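Local coordinates for ribonucleoside-diphosphate reductase (Pseudomonas aeruginosa, PDB 5IM3), which probably reduces ribonucleoside diphosphates to the deoxyribonucleotides needed for DNA synthesis, and binds dATP as an allosteric nucleotide, at residues 627-639 / 650-662. Residues are numbered along the deposited sequence; the frame is centred on the assembly and turned at random.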
# COMPACT_ATOMS: atom_id res chain seq x y z
N VAL A 627 24.29 -28.60 -43.06
CA VAL A 627 23.90 -27.25 -43.49
C VAL A 627 23.73 -27.20 -45.00
O VAL A 627 22.77 -26.60 -45.50
CB VAL A 627 24.94 -26.22 -43.01
CG1 VAL A 627 24.67 -24.85 -43.63
CG2 VAL A 627 24.91 -26.12 -41.49
N LYS A 628 24.64 -27.83 -45.74
CA LYS A 628 24.52 -27.84 -47.20
C LYS A 628 23.18 -28.42 -47.64
O LYS A 628 22.52 -27.87 -48.53
CB LYS A 628 25.67 -28.64 -47.82
CG LYS A 628 26.98 -27.88 -47.90
CD LYS A 628 28.03 -28.71 -48.64
CE LYS A 628 29.22 -27.86 -49.07
NZ LYS A 628 30.13 -28.60 -49.98
N THR A 629 22.76 -29.53 -47.03
CA THR A 629 21.49 -30.14 -47.40
C THR A 629 20.31 -29.34 -46.86
O THR A 629 19.27 -29.27 -47.52
CB THR A 629 21.43 -31.58 -46.89
OG1 THR A 629 22.49 -32.34 -47.48
CG2 THR A 629 20.10 -32.23 -47.25
N ALA A 630 20.46 -28.73 -45.68
CA ALA A 630 19.39 -27.92 -45.12
C ALA A 630 19.05 -26.75 -46.03
O ALA A 630 17.88 -26.49 -46.33
CB ALA A 630 19.79 -27.42 -43.73
N VAL A 631 20.08 -26.01 -46.48
CA VAL A 631 19.84 -24.85 -47.32
C VAL A 631 19.16 -25.26 -48.62
O VAL A 631 18.25 -24.58 -49.10
CB VAL A 631 21.16 -24.10 -47.59
CG1 VAL A 631 20.95 -22.97 -48.59
CG2 VAL A 631 21.73 -23.55 -46.28
N ARG A 632 19.58 -26.39 -49.20
CA ARG A 632 18.95 -26.86 -50.43
C ARG A 632 17.47 -27.14 -50.20
O ARG A 632 16.62 -26.72 -50.99
CB ARG A 632 19.66 -28.10 -50.95
CG ARG A 632 19.17 -28.54 -52.32
CD ARG A 632 19.83 -29.84 -52.78
NE ARG A 632 19.48 -30.16 -54.16
CZ ARG A 632 20.16 -29.75 -55.22
NH1 ARG A 632 21.24 -28.98 -55.07
NH2 ARG A 632 19.77 -30.09 -56.44
N MET A 633 17.15 -27.86 -49.12
CA MET A 633 15.75 -28.13 -48.81
C MET A 633 14.96 -26.84 -48.65
O MET A 633 13.82 -26.75 -49.12
CB MET A 633 15.66 -28.98 -47.54
CG MET A 633 16.30 -30.35 -47.69
SD MET A 633 16.44 -31.24 -46.13
CE MET A 633 14.72 -31.48 -45.69
N LEU A 634 15.55 -25.84 -48.00
CA LEU A 634 14.84 -24.57 -47.82
C LEU A 634 14.67 -23.85 -49.15
O LEU A 634 13.63 -23.23 -49.39
CB LEU A 634 15.59 -23.69 -46.82
CG LEU A 634 15.51 -24.12 -45.35
CD1 LEU A 634 16.34 -23.19 -44.47
CD2 LEU A 634 14.07 -24.17 -44.86
N ASP A 635 15.67 -23.92 -50.03
CA ASP A 635 15.51 -23.31 -51.35
C ASP A 635 14.42 -24.01 -52.14
O ASP A 635 13.68 -23.36 -52.89
CB ASP A 635 16.84 -23.34 -52.10
CG ASP A 635 16.88 -22.34 -53.25
OD1 ASP A 635 16.55 -21.16 -53.02
OD2 ASP A 635 17.22 -22.73 -54.38
N ASN A 636 14.30 -25.33 -51.99
CA ASN A 636 13.23 -26.06 -52.65
C ASN A 636 11.86 -25.61 -52.14
O ASN A 636 10.90 -25.53 -52.91
CB ASN A 636 13.39 -27.57 -52.42
CG ASN A 636 14.51 -28.17 -53.25
OD1 ASN A 636 15.37 -27.46 -53.77
ND2 ASN A 636 14.49 -29.49 -53.38
N VAL A 637 11.76 -25.31 -50.84
CA VAL A 637 10.48 -24.89 -50.27
C VAL A 637 9.89 -23.73 -51.07
O VAL A 637 8.67 -23.65 -51.25
CB VAL A 637 10.67 -24.51 -48.79
CG1 VAL A 637 9.50 -23.66 -48.29
CG2 VAL A 637 10.80 -25.77 -47.94
N ILE A 638 10.75 -22.84 -51.56
CA ILE A 638 10.28 -21.65 -52.28
C ILE A 638 9.50 -22.06 -53.52
O ILE A 638 8.44 -21.49 -53.83
CB ILE A 638 11.47 -20.75 -52.63
CG1 ILE A 638 12.33 -20.48 -51.38
CG2 ILE A 638 10.98 -19.46 -53.31
CD1 ILE A 638 12.38 -19.06 -50.93
N ASP A 639 10.02 -23.03 -54.27
CA ASP A 639 9.40 -23.43 -55.53
C ASP A 639 8.16 -24.29 -55.33
O ASP A 639 7.22 -24.20 -56.12
CB ASP A 639 10.41 -24.18 -56.39
CG ASP A 639 11.65 -23.37 -56.69
OD1 ASP A 639 11.54 -22.13 -56.80
OD2 ASP A 639 12.74 -23.97 -56.82
N ASN A 650 5.51 -13.29 -55.44
CA ASN A 650 6.41 -12.33 -56.09
C ASN A 650 7.69 -12.14 -55.29
O ASN A 650 8.79 -12.16 -55.85
CB ASN A 650 5.68 -11.00 -56.29
CG ASN A 650 6.51 -9.99 -57.04
OD1 ASN A 650 7.17 -10.32 -58.02
ND2 ASN A 650 6.49 -8.75 -56.58
N SER A 651 7.57 -11.94 -53.98
CA SER A 651 8.76 -11.66 -53.17
C SER A 651 9.62 -12.91 -53.00
O SER A 651 10.85 -12.83 -52.98
CB SER A 651 8.36 -11.11 -51.81
OG SER A 651 7.84 -12.14 -50.99
N ASN A 652 8.99 -14.07 -52.83
CA ASN A 652 9.76 -15.29 -52.65
C ASN A 652 10.53 -15.63 -53.92
O ASN A 652 11.72 -15.98 -53.84
CB ASN A 652 8.83 -16.44 -52.26
CG ASN A 652 9.10 -16.96 -50.86
OD1 ASN A 652 9.77 -16.31 -50.05
ND2 ASN A 652 8.55 -18.13 -50.56
N PHE A 653 9.89 -15.52 -55.08
CA PHE A 653 10.57 -15.82 -56.34
C PHE A 653 11.64 -14.79 -56.68
O PHE A 653 12.67 -15.14 -57.26
CB PHE A 653 9.56 -15.90 -57.49
CG PHE A 653 8.73 -17.16 -57.50
CD1 PHE A 653 8.76 -18.06 -56.45
CD2 PHE A 653 7.91 -17.44 -58.59
CE1 PHE A 653 7.99 -19.21 -56.48
CE2 PHE A 653 7.14 -18.59 -58.63
CZ PHE A 653 7.19 -19.48 -57.57
N LYS A 654 11.41 -13.52 -56.32
CA LYS A 654 12.36 -12.47 -56.67
C LYS A 654 13.64 -12.58 -55.84
O LYS A 654 14.75 -12.48 -56.38
CB LYS A 654 11.72 -11.09 -56.45
CG LYS A 654 11.28 -10.38 -57.71
CD LYS A 654 10.41 -9.17 -57.36
CE LYS A 654 10.19 -8.26 -58.55
NZ LYS A 654 11.39 -7.42 -58.84
N HIS A 655 13.50 -12.80 -54.53
CA HIS A 655 14.61 -12.67 -53.60
C HIS A 655 15.04 -13.97 -52.95
O HIS A 655 16.17 -14.06 -52.46
CB HIS A 655 14.24 -11.67 -52.49
CG HIS A 655 13.60 -10.42 -52.99
ND1 HIS A 655 14.20 -9.59 -53.91
CD2 HIS A 655 12.40 -9.86 -52.71
CE1 HIS A 655 13.41 -8.57 -54.17
NE2 HIS A 655 12.30 -8.71 -53.46
N ARG A 656 14.17 -14.97 -52.92
CA ARG A 656 14.48 -16.29 -52.38
C ARG A 656 15.16 -16.24 -51.01
O ARG A 656 16.25 -16.80 -50.83
CB ARG A 656 15.34 -17.08 -53.37
CG ARG A 656 14.81 -17.11 -54.80
CD ARG A 656 15.53 -18.18 -55.63
NE ARG A 656 15.20 -19.52 -55.13
CZ ARG A 656 14.18 -20.25 -55.55
NH1 ARG A 656 13.37 -19.79 -56.50
NH2 ARG A 656 13.96 -21.45 -55.03
N PRO A 657 14.55 -15.59 -50.03
CA PRO A 657 15.09 -15.67 -48.67
C PRO A 657 14.70 -16.97 -48.00
O PRO A 657 13.63 -17.53 -48.23
CB PRO A 657 14.43 -14.48 -47.96
CG PRO A 657 13.12 -14.33 -48.65
CD PRO A 657 13.36 -14.72 -50.09
N VAL A 658 15.61 -17.46 -47.16
CA VAL A 658 15.35 -18.60 -46.29
C VAL A 658 15.82 -18.22 -44.89
O VAL A 658 16.49 -17.21 -44.68
CB VAL A 658 16.04 -19.89 -46.78
CG1 VAL A 658 15.57 -20.25 -48.19
CG2 VAL A 658 17.56 -19.75 -46.74
N GLY A 659 15.43 -19.05 -43.92
CA GLY A 659 15.82 -18.83 -42.54
C GLY A 659 16.24 -20.10 -41.84
O GLY A 659 15.41 -20.81 -41.27
N LEU A 660 17.54 -20.40 -41.88
CA LEU A 660 18.09 -21.58 -41.21
C LEU A 660 18.49 -21.20 -39.79
O LEU A 660 19.35 -20.33 -39.60
CB LEU A 660 19.29 -22.12 -41.98
CG LEU A 660 19.98 -23.36 -41.40
CD1 LEU A 660 19.08 -24.58 -41.47
CD2 LEU A 660 21.30 -23.63 -42.11
N GLY A 661 17.87 -21.85 -38.80
CA GLY A 661 18.14 -21.60 -37.41
C GLY A 661 18.84 -22.76 -36.73
O GLY A 661 19.41 -23.65 -37.38
N ILE A 662 18.80 -22.74 -35.39
CA ILE A 662 19.43 -23.77 -34.58
C ILE A 662 18.50 -24.13 -33.42
O ILE A 662 17.63 -23.35 -33.02
CB ILE A 662 20.80 -23.33 -34.03
CG1 ILE A 662 20.67 -22.01 -33.25
CG2 ILE A 662 21.80 -23.19 -35.17
CD1 ILE A 662 21.92 -21.63 -32.47
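Arg656 reaches from the turn after helix 646-655 to two aspartates on helix 620-640, and illustrates how one buried cation can tie a helix to the chain leading into a barrel strand. With positive phi the residue breaks the helix and aims its CB at residues 627-639. From CB the chain runs extended through CG, then turns about the CG-CD bond (chi3 66°), and CD passes 4.1 Å from Asp635 OD1. That turn brings NE into a nearly straight salt bridge with the same oxygen, at 3.0 Å, on the syn side but 27° out of the carboxylate plane. Farther out, NH1 forms a salt bridge with Asp639 OD1 at 3.0 Å; NH2 joins it end-on, from above that carboxylate, and bonds weakly to Asp635 O, completing a three-residue salt-bridge network. The Asp635 carboxylate stands 72° from the guanidinium plane. Ile638 lies over one guanidinium face, its CB 3.5 Å from NH2. Its two arms part: CD1 reaches Pro657 O in the turn, while CG2 sits above the guanidinium rim and rests on Asn652 and Phe653 CD1. Toward the strand the contact becomes apolar. Leu634 CB packs on Val658 CG1 at 3.7 Å, while forked Leu660 sets CD1 on Ala630 and CD2 beside Val627 and Val631. Strand 659-663 pairs in parallel with strand 600-608 in the ten-stranded alpha-beta barrel; helix 620-640 packs on that sheet, Ala630 and Ile638 also touching strand 600-608. Asp635 OD2 bridges Arg762 and Arg707, and OD1 also accepts from Asn763 ND2; three arginines would be expected to favour ionised Asp635, while in-plane acceptors from both aspartates hold the guanidinium's rotation.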